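Transcriptional regulator Tm0710 (Thermotoga maritima, PDB 2A61) probably binds DNA as a dimer through winged helix-turn-helix domains to regulate transcription, acting as a MarR-family regulator. Local coordinates at residues 21-26 against 103-108; 74-80 against 91-97; 39-43 against 98-102. Residues are numbered along the deposited sequence.

Contact 1: residues 21-26 against 103-108; sequences EGRKVL and KVIERR
Arg-107 packs alongside Val-25 and Lys-24, its CB 3.7 Å from Val-25 CG1 and its NH1 3.7 Å from Lys-24 CB. Its CA-to-CB bond points toward residues 21-26, and chi1 t, chi2 p and chi3 p then carry NH1 to Glu-21 OE2 at 3.2 Å in a hydrogen-bonded salt bridge, the oxygen lying at the guanidinium edge. The other carboxylate oxygen, Glu-21 OE1 (chi1 t, chi2 p), takes Lys-24 NZ at 2.8 Å, so one acid serves two bases. Residues 103-108 are regular helix, while 21-26 begins helical and passes through a type I turn from Arg-23 to Leu-26. The backbones come closest at Gly-22 and Val-104, whose CA atoms are 4.8 Å apart. A CB on Gly-22 would clash with Arg-108 CG, which lies 3.7 Å from Gly-22 CA, so glycine suits this spot. Beyond it Val-25 CG2 meets Val-104 CG2 at 3.4 Å, both compact branched side chains in a narrow gap, and Leu-26 CD2 stands 4.3 Å from the same CG2. Arg-108 NE forms a salt bridge with Glu-8 of the second subunit, and Lys-24 NZ also donates a hydrogen bond to Ser-143 O of the second subunit. Such close approach of the first helix's C-terminal end and following turn to the long helix after the wing, beside the subunit interface, belongs to the helical dimerization region of MarR-family proteins.

Contact 2: residues 74-80 against 91-97; sequences DGYLTRT and LVITRKG
Antiparallel strands 77-80 and 91-93 approach to 4.5 Å with 133° between their directions. Thr-78 and Val-92 form the hydrogen-bonded pair (Thr-78 N to Val-92 O 2.8 Å, Val-92 N to Thr-78 O 3.0 Å), flanked by the non-hydrogen-bonded pairs Leu-77/Ile-93 and Arg-79/Leu-91. Thr-78 (chi1 t) and Val-92 (chi1 m), beta-branched residues suited to strands, touch CG2 to CG2 at 3.5 Å. On the other face Leu-77, chi1 m and chi2 t, brings CD1 to 4.4 Å from Leu-91 CB and CD2 to 4.4 Å from Ile-93 CB; Arg-79, chi1 t and chi2 t, salt-bridges Glu-72. Gly-75 ends the preceding helix in a Schellman motif, its phi of 86° easy for glycine. Thr-94, chi1 p, N-caps the next helix: OG1 accepts from Gly-97 N at 3.1 Å and donates to Gly-75 O at 2.6 Å, while Thr-94 N reaches Tyr-76 O at 3.2 Å. Lys-96 is extended, all t, so that NZ donates to Asp-74 O at 2.7 Å and makes an off-centre cation-pi contact, 4.6 Å from the centroid of the Tyr-76 ring (chi1 m, chi2 -72°). Gly-97 has no CB to clash with Tyr-76 O. This is the base of the wing hairpin of a winged helix: Leu-77 packs on helices 33-45 and 61-73, Leu-91 on 50-57 and 61-73, and Tyr-76 against Leu-39 and Val-100.

Contact 3: residues 39-43 against 98-102; sequences LQKIY and EEVIE
Glu-98 opens the second segment by setting its aliphatic part beside an aromatic ring, CG lying 4.1 Å from Tyr-43 CD1. Its carboxylate forms a salt bridge with Arg-95; a water that bonds Tyr-43 O at 2.9 Å also reaches Glu-98 OE2, weakly, at 3.4 Å. The CA atoms of Tyr-43 and Glu-98 are 6.8 Å apart, at one end of a helix crossing in which the axes of segments 39-43 and 98-102 approach to 9.9 Å and cross at -98°. Being nearly perpendicular, they meet over a short patch, with no direct hydrogen bond between the two segments. Val-100 has its CA-to-CB bond toward residues 39-43; with chi1 t, CG1 lies 4.5 Å from Leu-39 CD1, and its small branched side chain also touches Leu-26, Phe-29 and Tyr-76. In the winged helix-turn-helix fold of the MarR family, this is where a helix of the DNA-binding domain rests on the long helix that follows the wing. Ile-101 fills the middle of the crossing. With chi1 m and chi2 p it directs CD1 to 3.9 Å from Leu-39 CB and CG1 to 4.1 Å from Gln-40 CA, the CA atoms of Gln-40 and Ile-101 being 6.5 Å apart. Its CG2 sits over one face of the Tyr-43 ring (chi1 t, chi2 near 95°), 3.4 Å from the centroid, a CH-pi contact. Glu-102 follows at the margin: a second water bridges Tyr-43 OH at 2.6 Å to Glu-102 OE2 at 2.5 Å, the carboxylate also pairing with Arg-95.

In the fold
All three contacts use helix 95-119: contact 2 at its N-terminal start, contact 3 in the next turns and contact 1 farther along. All are partly buried, but contact 3 is the most internal, its centre about 7 Å from that of the chain, and contact 2 the most peripheral, at about 16 Å. The direct contacts of contact 3 are largely apolar, with water at the margin. Contact 2, at the hairpin, is rich in backbone and capping hydrogen bonds, whereas contact 1 combines a close glycine approach with charges that extend to the second subunit. Leu-26 on Val-100 joins contacts 1 and 3; Tyr-76 on Val-100 and the Arg-95 to Glu-102 salt bridge join contacts 2 and 3.

Contact 1: residues 21-26 against 103-108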
loop_
_atom_site.group_PDB
_atom_site.type_symbol
_atom_site.label_atom_id
_atom_site.label_comp_id
_atom_site.label_asym_id
_atom_site.label_seq_id
_atom_site.Cartn_x
_atom_site.Cartn_y
_atom_site.Cartn_z
ATOM N N GLU A 21 -8.725 0.882 7.137
ATOM C CA GLU A 21 -10.048 1.442 7.356
ATOM C C GLU A 21 -10.850 1.687 6.059
ATOM O O GLU A 21 -12.004 1.309 5.959
ATOM C CB GLU A 21 -9.943 2.722 8.172
ATOM C CG GLU A 21 -11.324 3.315 8.525
ATOM C CD GLU A 21 -12.134 2.487 9.565
ATOM O OE1 GLU A 21 -11.562 1.754 10.403
ATOM O OE2 GLU A 21 -13.379 2.588 9.530
ATOM N N GLY A 22 -10.200 2.320 5.091
ATOM C CA GLY A 22 -10.732 2.554 3.756
ATOM C C GLY A 22 -11.105 1.269 3.051
ATOM O O GLY A 22 -12.175 1.205 2.440
ATOM N N ARG A 23 -10.265 0.244 3.149
ATOM C CA ARG A 23 -10.504 -1.034 2.395
ATOM C C ARG A 23 -11.632 -1.932 2.936
ATOM O O ARG A 23 -11.991 -2.935 2.313
ATOM C CB ARG A 23 -9.208 -1.820 2.230
ATOM C CG ARG A 23 -8.312 -1.252 1.064
ATOM C CD ARG A 23 -6.911 -1.827 1.098
ATOM N NE ARG A 23 -6.003 -1.358 0.059
ATOM C CZ ARG A 23 -5.450 -2.136 -0.880
ATOM N NH1 ARG A 23 -5.667 -3.439 -0.918
ATOM N NH2 ARG A 23 -4.622 -1.619 -1.759
ATOM N N LYS A 24 -12.175 -1.553 4.092
ATOM C CA LYS A 24 -13.312 -2.241 4.742
ATOM C C LYS A 24 -14.564 -2.184 3.862
ATOM O O LYS A 24 -15.412 -3.080 3.920
ATOM C CB LYS A 24 -13.581 -1.656 6.134
ATOM C CG LYS A 24 -12.529 -2.049 7.162
ATOM C CD LYS A 24 -12.812 -1.351 8.493
ATOM C CE LYS A 24 -11.860 -1.815 9.585
ATOM N NZ LYS A 24 -12.103 -0.989 10.790
ATOM N N VAL A 25 -14.669 -1.153 3.017
ATOM C CA VAL A 25 -15.769 -1.078 2.050
ATOM C C VAL A 25 -15.717 -2.143 0.925
ATOM O O VAL A 25 -16.747 -2.473 0.345
ATOM C CB VAL A 25 -15.996 0.377 1.452
ATOM C CG1 VAL A 25 -15.964 1.453 2.558
ATOM C CG2 VAL A 25 -15.016 0.680 0.454
ATOM N N LEU A 26 -14.537 -2.691 0.633
ATOM C CA LEU A 26 -14.421 -3.725 -0.376
ATOM C C LEU A 26 -15.250 -4.989 -0.082
ATOM O O LEU A 26 -15.585 -5.746 -0.986
ATOM C CB LEU A 26 -12.970 -4.125 -0.543
ATOM C CG LEU A 26 -11.913 -3.099 -1.000
ATOM C CD1 LEU A 26 -10.552 -3.824 -1.071
ATOM C CD2 LEU A 26 -12.289 -2.474 -2.358
ATOM N N LYS A 103 -16.079 5.401 -2.769
ATOM C CA LYS A 103 -16.530 4.867 -1.455
ATOM C C LYS A 103 -15.386 4.545 -0.496
ATOM O O LYS A 103 -15.507 4.746 0.712
ATOM C CB LYS A 103 -17.456 3.667 -1.653
ATOM C CG LYS A 103 -18.906 4.114 -1.986
ATOM C CD LYS A 103 -19.884 2.964 -2.320
ATOM C CE LYS A 103 -21.209 3.533 -2.875
ATOM N NZ LYS A 103 -22.013 2.494 -3.623
ATOM N N VAL A 104 -14.268 4.069 -1.024
ATOM C CA VAL A 104 -13.048 3.915 -0.216
ATOM C C VAL A 104 -12.564 5.289 0.369
ATOM O O VAL A 104 -12.245 5.415 1.580
ATOM C CB VAL A 104 -11.932 3.166 -1.020
ATOM C CG1 VAL A 104 -10.572 3.240 -0.301
ATOM C CG2 VAL A 104 -12.341 1.712 -1.291
ATOM N N ILE A 105 -12.493 6.287 -0.507
ATOM C CA ILE A 105 -12.047 7.630 -0.146
ATOM C C ILE A 105 -13.000 8.272 0.874
ATOM O O ILE A 105 -12.566 8.825 1.906
ATOM C CB ILE A 105 -11.878 8.512 -1.427
ATOM C CG1 ILE A 105 -10.708 7.962 -2.270
ATOM C CG2 ILE A 105 -11.670 9.946 -1.034
ATOM C CD1 ILE A 105 -10.516 8.617 -3.611
ATOM N N GLU A 106 -14.296 8.136 0.598
ATOM C CA GLU A 106 -15.337 8.574 1.507
ATOM C C GLU A 106 -15.154 7.962 2.906
ATOM O O GLU A 106 -15.232 8.685 3.862
ATOM C CB GLU A 106 -16.731 8.239 0.962
ATOM C CG GLU A 106 -17.861 8.505 1.918
ATOM C CD GLU A 106 -19.225 8.130 1.342
ATOM O OE1 GLU A 106 -19.715 7.002 1.623
ATOM O OE2 GLU A 106 -19.778 8.972 0.593
ATOM N N ARG A 107 -14.911 6.658 3.000
ATOM C CA ARG A 107 -14.715 5.985 4.303
ATOM C C ARG A 107 -13.471 6.538 5.018
ATOM O O ARG A 107 -13.483 6.773 6.240
ATOM C CB ARG A 107 -14.598 4.465 4.121
ATOM C CG ARG A 107 -14.173 3.677 5.389
ATOM C CD ARG A 107 -15.252 3.694 6.395
ATOM N NE ARG A 107 -16.189 2.661 6.005
ATOM C CZ ARG A 107 -16.271 1.464 6.570
ATOM N NH1 ARG A 107 -15.486 1.147 7.589
ATOM N NH2 ARG A 107 -17.172 0.604 6.113
ATOM N N ARG A 108 -12.400 6.736 4.250
ATOM C CA ARG A 108 -11.191 7.388 4.780
ATOM C C ARG A 108 -11.438 8.815 5.294
ATOM O O ARG A 108 -10.931 9.197 6.365
ATOM C CB ARG A 108 -10.100 7.404 3.702
ATOM C CG ARG A 108 -9.518 6.013 3.381
ATOM C CD ARG A 108 -8.709 6.033 2.092
ATOM N NE ARG A 108 -7.489 6.831 2.227
ATOM C CZ ARG A 108 -6.255 6.339 2.401
ATOM N NH1 ARG A 108 -6.036 5.025 2.448
ATOM N NH2 ARG A 108 -5.221 7.173 2.518
#

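Contact 2: residues 74-80 against 91-97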
loop_
_atom_site.group_PDB
_atom_site.type_symbol
_atom_site.label_atom_id
_atom_site.label_comp_id
_atom_site.label_asym_id
_atom_site.label_seq_id
_atom_site.Cartn_x
_atom_site.Cartn_y
_atom_site.Cartn_z
ATOM N N ASP A 74 -18.449 -8.315 -13.827
ATOM C CA ASP A 74 -19.239 -7.594 -12.803
ATOM C C ASP A 74 -19.421 -6.083 -13.024
ATOM O O ASP A 74 -20.063 -5.418 -12.217
ATOM C CB ASP A 74 -18.717 -7.893 -11.379
ATOM C CG ASP A 74 -18.750 -9.403 -11.020
ATOM O OD1 ASP A 74 -19.626 -10.147 -11.525
ATOM O OD2 ASP A 74 -17.889 -9.844 -10.236
ATOM N N GLY A 75 -18.882 -5.554 -14.126
ATOM C CA GLY A 75 -19.117 -4.169 -14.544
ATOM C C GLY A 75 -18.194 -3.125 -13.941
ATOM O O GLY A 75 -18.538 -1.942 -13.964
ATOM N N TYR A 76 -17.061 -3.544 -13.362
ATOM C CA TYR A 76 -16.071 -2.583 -12.766
ATOM C C TYR A 76 -14.980 -2.074 -13.727
ATOM O O TYR A 76 -14.461 -0.937 -13.584
ATOM C CB TYR A 76 -15.415 -3.211 -11.515
ATOM C CG TYR A 76 -16.417 -3.543 -10.444
ATOM C CD1 TYR A 76 -17.030 -2.527 -9.710
ATOM C CD2 TYR A 76 -16.789 -4.873 -10.181
ATOM C CE1 TYR A 76 -17.962 -2.809 -8.741
ATOM C CE2 TYR A 76 -17.750 -5.164 -9.190
ATOM C CZ TYR A 76 -18.316 -4.121 -8.484
ATOM O OH TYR A 76 -19.270 -4.334 -7.523
ATOM N N LEU A 77 -14.677 -2.916 -14.713
ATOM C CA LEU A 77 -13.744 -2.641 -15.781
ATOM C C LEU A 77 -14.407 -2.895 -17.136
ATOM O O LEU A 77 -15.342 -3.673 -17.250
ATOM C CB LEU A 77 -12.529 -3.582 -15.697
ATOM C CG LEU A 77 -11.532 -3.247 -14.581
ATOM C CD1 LEU A 77 -10.301 -4.110 -14.685
ATOM C CD2 LEU A 77 -11.127 -1.811 -14.662
ATOM N N THR A 78 -13.879 -2.256 -18.154
ATOM C CA THR A 78 -14.181 -2.618 -19.540
ATOM C C THR A 78 -12.867 -2.591 -20.300
ATOM O O THR A 78 -11.782 -2.570 -19.669
ATOM C CB THR A 78 -15.361 -1.779 -20.136
ATOM O OG1 THR A 78 -15.748 -2.326 -21.394
ATOM C CG2 THR A 78 -15.034 -0.279 -20.293
ATOM N N ARG A 79 -12.945 -2.574 -21.628
ATOM C CA ARG A 79 -11.825 -2.827 -22.508
ATOM C C ARG A 79 -11.939 -1.836 -23.689
ATOM O O ARG A 79 -13.038 -1.470 -24.087
ATOM C CB ARG A 79 -12.080 -4.218 -23.059
ATOM C CG ARG A 79 -10.946 -4.940 -23.620
ATOM C CD ARG A 79 -11.470 -6.337 -23.853
ATOM N NE ARG A 79 -11.212 -7.190 -22.702
ATOM C CZ ARG A 79 -10.517 -8.318 -22.768
ATOM N NH1 ARG A 79 -10.045 -8.743 -23.928
ATOM N NH2 ARG A 79 -10.277 -9.008 -21.671
ATOM N N THR A 80 -10.795 -1.432 -24.239
ATOM C CA THR A 80 -10.729 -0.658 -25.471
ATOM C C THR A 80 -9.467 -1.055 -26.291
ATOM O O THR A 80 -8.418 -1.388 -25.724
ATOM C CB THR A 80 -10.844 0.876 -25.177
ATOM O OG1 THR A 80 -10.970 1.602 -26.407
ATOM C CG2 THR A 80 -9.634 1.379 -24.355
ATOM N N LEU A 91 -7.267 -2.082 -20.511
ATOM C CA LEU A 91 -8.362 -2.116 -19.543
ATOM C C LEU A 91 -8.645 -0.725 -19.033
ATOM O O LEU A 91 -7.713 0.013 -18.659
ATOM C CB LEU A 91 -8.048 -3.099 -18.385
ATOM C CG LEU A 91 -7.915 -4.462 -19.119
ATOM C CD1 LEU A 91 -6.747 -5.324 -18.701
ATOM C CD2 LEU A 91 -9.247 -5.187 -19.246
ATOM N N VAL A 92 -9.915 -0.356 -19.042
ATOM C CA VAL A 92 -10.339 0.964 -18.585
ATOM C C VAL A 92 -11.424 0.816 -17.516
ATOM O O VAL A 92 -12.110 -0.175 -17.465
ATOM C CB VAL A 92 -10.826 1.884 -19.734
ATOM C CG1 VAL A 92 -9.638 2.258 -20.689
ATOM C CG2 VAL A 92 -11.861 1.229 -20.569
ATOM N N ILE A 93 -11.586 1.833 -16.679
ATOM C CA ILE A 93 -12.519 1.734 -15.559
ATOM C C ILE A 93 -13.891 2.237 -16.006
ATOM O O ILE A 93 -13.995 3.105 -16.882
ATOM C CB ILE A 93 -11.979 2.536 -14.329
ATOM C CG1 ILE A 93 -12.670 2.158 -13.010
ATOM C CG2 ILE A 93 -12.016 4.069 -14.593
ATOM C CD1 ILE A 93 -11.891 2.569 -11.718
ATOM N N THR A 94 -14.934 1.701 -15.400
ATOM C CA THR A 94 -16.298 2.155 -15.641
ATOM C C THR A 94 -16.732 3.098 -14.508
ATOM O O THR A 94 -16.024 3.247 -13.522
ATOM C CB THR A 94 -17.300 0.959 -15.657
ATOM O OG1 THR A 94 -17.247 0.287 -14.408
ATOM C CG2 THR A 94 -16.961 -0.054 -16.737
ATOM N N ARG A 95 -17.917 3.699 -14.651
ATOM C CA ARG A 95 -18.508 4.481 -13.596
ATOM C C ARG A 95 -18.651 3.693 -12.316
ATOM O O ARG A 95 -18.384 4.206 -11.213
ATOM C CB ARG A 95 -19.920 4.893 -13.991
ATOM C CG ARG A 95 -20.259 6.336 -13.760
ATOM C CD ARG A 95 -20.238 6.820 -12.317
ATOM N NE ARG A 95 -19.015 7.588 -12.067
ATOM C CZ ARG A 95 -18.722 8.258 -10.948
ATOM N NH1 ARG A 95 -19.579 8.314 -9.903
ATOM N NH2 ARG A 95 -17.543 8.876 -10.880
ATOM N N LYS A 96 -19.136 2.459 -12.456
ATOM C CA LYS A 96 -19.311 1.580 -11.328
ATOM C C LYS A 96 -17.985 1.296 -10.628
ATOM O O LYS A 96 -17.935 1.234 -9.400
ATOM C CB LYS A 96 -19.940 0.285 -11.782
ATOM C CG LYS A 96 -20.343 -0.618 -10.629
ATOM C CD LYS A 96 -21.018 -1.863 -11.159
ATOM C CE LYS A 96 -21.429 -2.820 -10.029
ATOM N NZ LYS A 96 -21.850 -4.071 -10.679
ATOM N N GLY A 97 -16.932 1.089 -11.416
ATOM C CA GLY A 97 -15.564 0.936 -10.878
ATOM C C GLY A 97 -15.119 2.187 -10.120
ATOM O O GLY A 97 -14.517 2.070 -9.052
#

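Contact 3: residues 39-43 against 98-102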
loop_
_atom_site.group_PDB
_atom_site.type_symbol
_atom_site.label_atom_id
_atom_site.label_comp_id
_atom_site.label_asym_id
_atom_site.label_seq_id
_atom_site.Cartn_x
_atom_site.Cartn_y
_atom_site.Cartn_z
ATOM N N LEU A 39 -7.970 -1.811 -9.909
ATOM C CA LEU A 39 -8.971 -0.746 -10.118
ATOM C C LEU A 39 -8.442 0.609 -9.732
ATOM O O LEU A 39 -8.675 1.587 -10.457
ATOM C CB LEU A 39 -10.247 -0.980 -9.323
ATOM C CG LEU A 39 -11.241 -2.047 -9.716
ATOM C CD1 LEU A 39 -12.355 -2.116 -8.639
ATOM C CD2 LEU A 39 -11.832 -1.712 -11.080
ATOM N N GLN A 40 -7.749 0.691 -8.582
ATOM C CA GLN A 40 -7.216 1.979 -8.135
ATOM C C GLN A 40 -6.066 2.514 -8.981
ATOM O O GLN A 40 -5.976 3.711 -9.168
ATOM C CB GLN A 40 -6.897 2.013 -6.622
ATOM C CG GLN A 40 -5.688 1.293 -6.197
ATOM C CD GLN A 40 -5.260 1.670 -4.760
ATOM O OE1 GLN A 40 -4.532 0.926 -4.111
ATOM N NE2 GLN A 40 -5.710 2.827 -4.281
ATOM N N LYS A 41 -5.238 1.620 -9.517
ATOM C CA LYS A 41 -4.207 1.991 -10.483
ATOM C C LYS A 41 -4.777 2.620 -11.751
ATOM O O LYS A 41 -4.281 3.666 -12.198
ATOM C CB LYS A 41 -3.357 0.784 -10.834
ATOM C CG LYS A 41 -2.240 1.055 -11.813
ATOM C CD LYS A 41 -1.303 2.232 -11.394
ATOM C CE LYS A 41 -0.588 2.026 -10.044
ATOM N NZ LYS A 41 0.280 3.205 -9.571
ATOM N N ILE A 42 -5.829 2.009 -12.297
ATOM C CA ILE A 42 -6.455 2.518 -13.501
ATOM C C ILE A 42 -7.212 3.797 -13.144
ATOM O O ILE A 42 -7.269 4.729 -13.946
ATOM C CB ILE A 42 -7.404 1.452 -14.169
ATOM C CG1 ILE A 42 -6.596 0.237 -14.623
ATOM C CG2 ILE A 42 -8.194 2.069 -15.340
ATOM C CD1 ILE A 42 -7.483 -1.062 -14.973
ATOM N N TYR A 43 -7.798 3.844 -11.950
ATOM C CA TYR A 43 -8.532 5.025 -11.527
ATOM C C TYR A 43 -7.622 6.257 -11.516
ATOM O O TYR A 43 -8.016 7.335 -11.938
ATOM C CB TYR A 43 -9.119 4.819 -10.132
ATOM C CG TYR A 43 -9.850 6.030 -9.563
ATOM C CD1 TYR A 43 -11.236 6.154 -9.692
ATOM C CD2 TYR A 43 -9.151 7.040 -8.857
ATOM C CE1 TYR A 43 -11.908 7.275 -9.165
ATOM C CE2 TYR A 43 -9.807 8.146 -8.326
ATOM C CZ TYR A 43 -11.188 8.226 -8.464
ATOM O OH TYR A 43 -11.847 9.286 -7.942
ATOM N N GLU A 98 -15.445 3.378 -10.649
ATOM C CA GLU A 98 -15.093 4.634 -9.985
ATOM C C GLU A 98 -15.772 4.764 -8.638
ATOM O O GLU A 98 -15.142 5.217 -7.689
ATOM C CB GLU A 98 -15.450 5.846 -10.843
ATOM C CG GLU A 98 -14.536 6.013 -12.043
ATOM C CD GLU A 98 -14.843 7.291 -12.834
ATOM O OE1 GLU A 98 -16.019 7.533 -13.135
ATOM O OE2 GLU A 98 -13.891 8.017 -13.144
ATOM N N GLU A 99 -17.039 4.363 -8.567
ATOM C CA GLU A 99 -17.821 4.483 -7.331
ATOM C C GLU A 99 -17.160 3.703 -6.198
ATOM O O GLU A 99 -17.286 4.068 -5.058
ATOM C CB GLU A 99 -19.271 3.995 -7.528
ATOM C CG GLU A 99 -20.122 4.975 -8.326
ATOM C CD GLU A 99 -21.381 4.365 -8.949
ATOM O OE1 GLU A 99 -21.632 3.136 -8.817
ATOM O OE2 GLU A 99 -22.136 5.151 -9.576
ATOM N N VAL A 100 -16.517 2.600 -6.527
ATOM C CA VAL A 100 -15.832 1.770 -5.539
ATOM C C VAL A 100 -14.684 2.638 -4.932
ATOM O O VAL A 100 -14.639 2.814 -3.726
ATOM C CB VAL A 100 -15.231 0.502 -6.170
ATOM C CG1 VAL A 100 -14.400 -0.275 -5.103
ATOM C CG2 VAL A 100 -16.312 -0.404 -6.802
ATOM N N ILE A 101 -13.797 3.197 -5.777
ATOM C CA ILE A 101 -12.717 4.057 -5.284
ATOM C C ILE A 101 -13.271 5.230 -4.471
ATOM O O ILE A 101 -12.759 5.539 -3.390
ATOM C CB ILE A 101 -11.766 4.536 -6.452
ATOM C CG1 ILE A 101 -10.787 3.414 -6.824
ATOM C CG2 ILE A 101 -10.870 5.673 -6.002
ATOM C CD1 ILE A 101 -11.368 2.392 -7.696
ATOM N N GLU A 102 -14.343 5.861 -4.983
ATOM C CA GLU A 102 -14.986 6.985 -4.281
ATOM C C GLU A 102 -15.515 6.605 -2.890
ATOM O O GLU A 102 -15.463 7.409 -1.966
ATOM C CB GLU A 102 -16.143 7.524 -5.128
ATOM C CG GLU A 102 -15.659 8.215 -6.409
ATOM C CD GLU A 102 -16.762 8.668 -7.355
ATOM O OE1 GLU A 102 -17.981 8.324 -7.174
ATOM O OE2 GLU A 102 -16.388 9.370 -8.308
HETATM O O HOH W 1 -10.531 7.936 -13.139
HETATM O O HOH W 2 -14.069 9.974 -9.084
#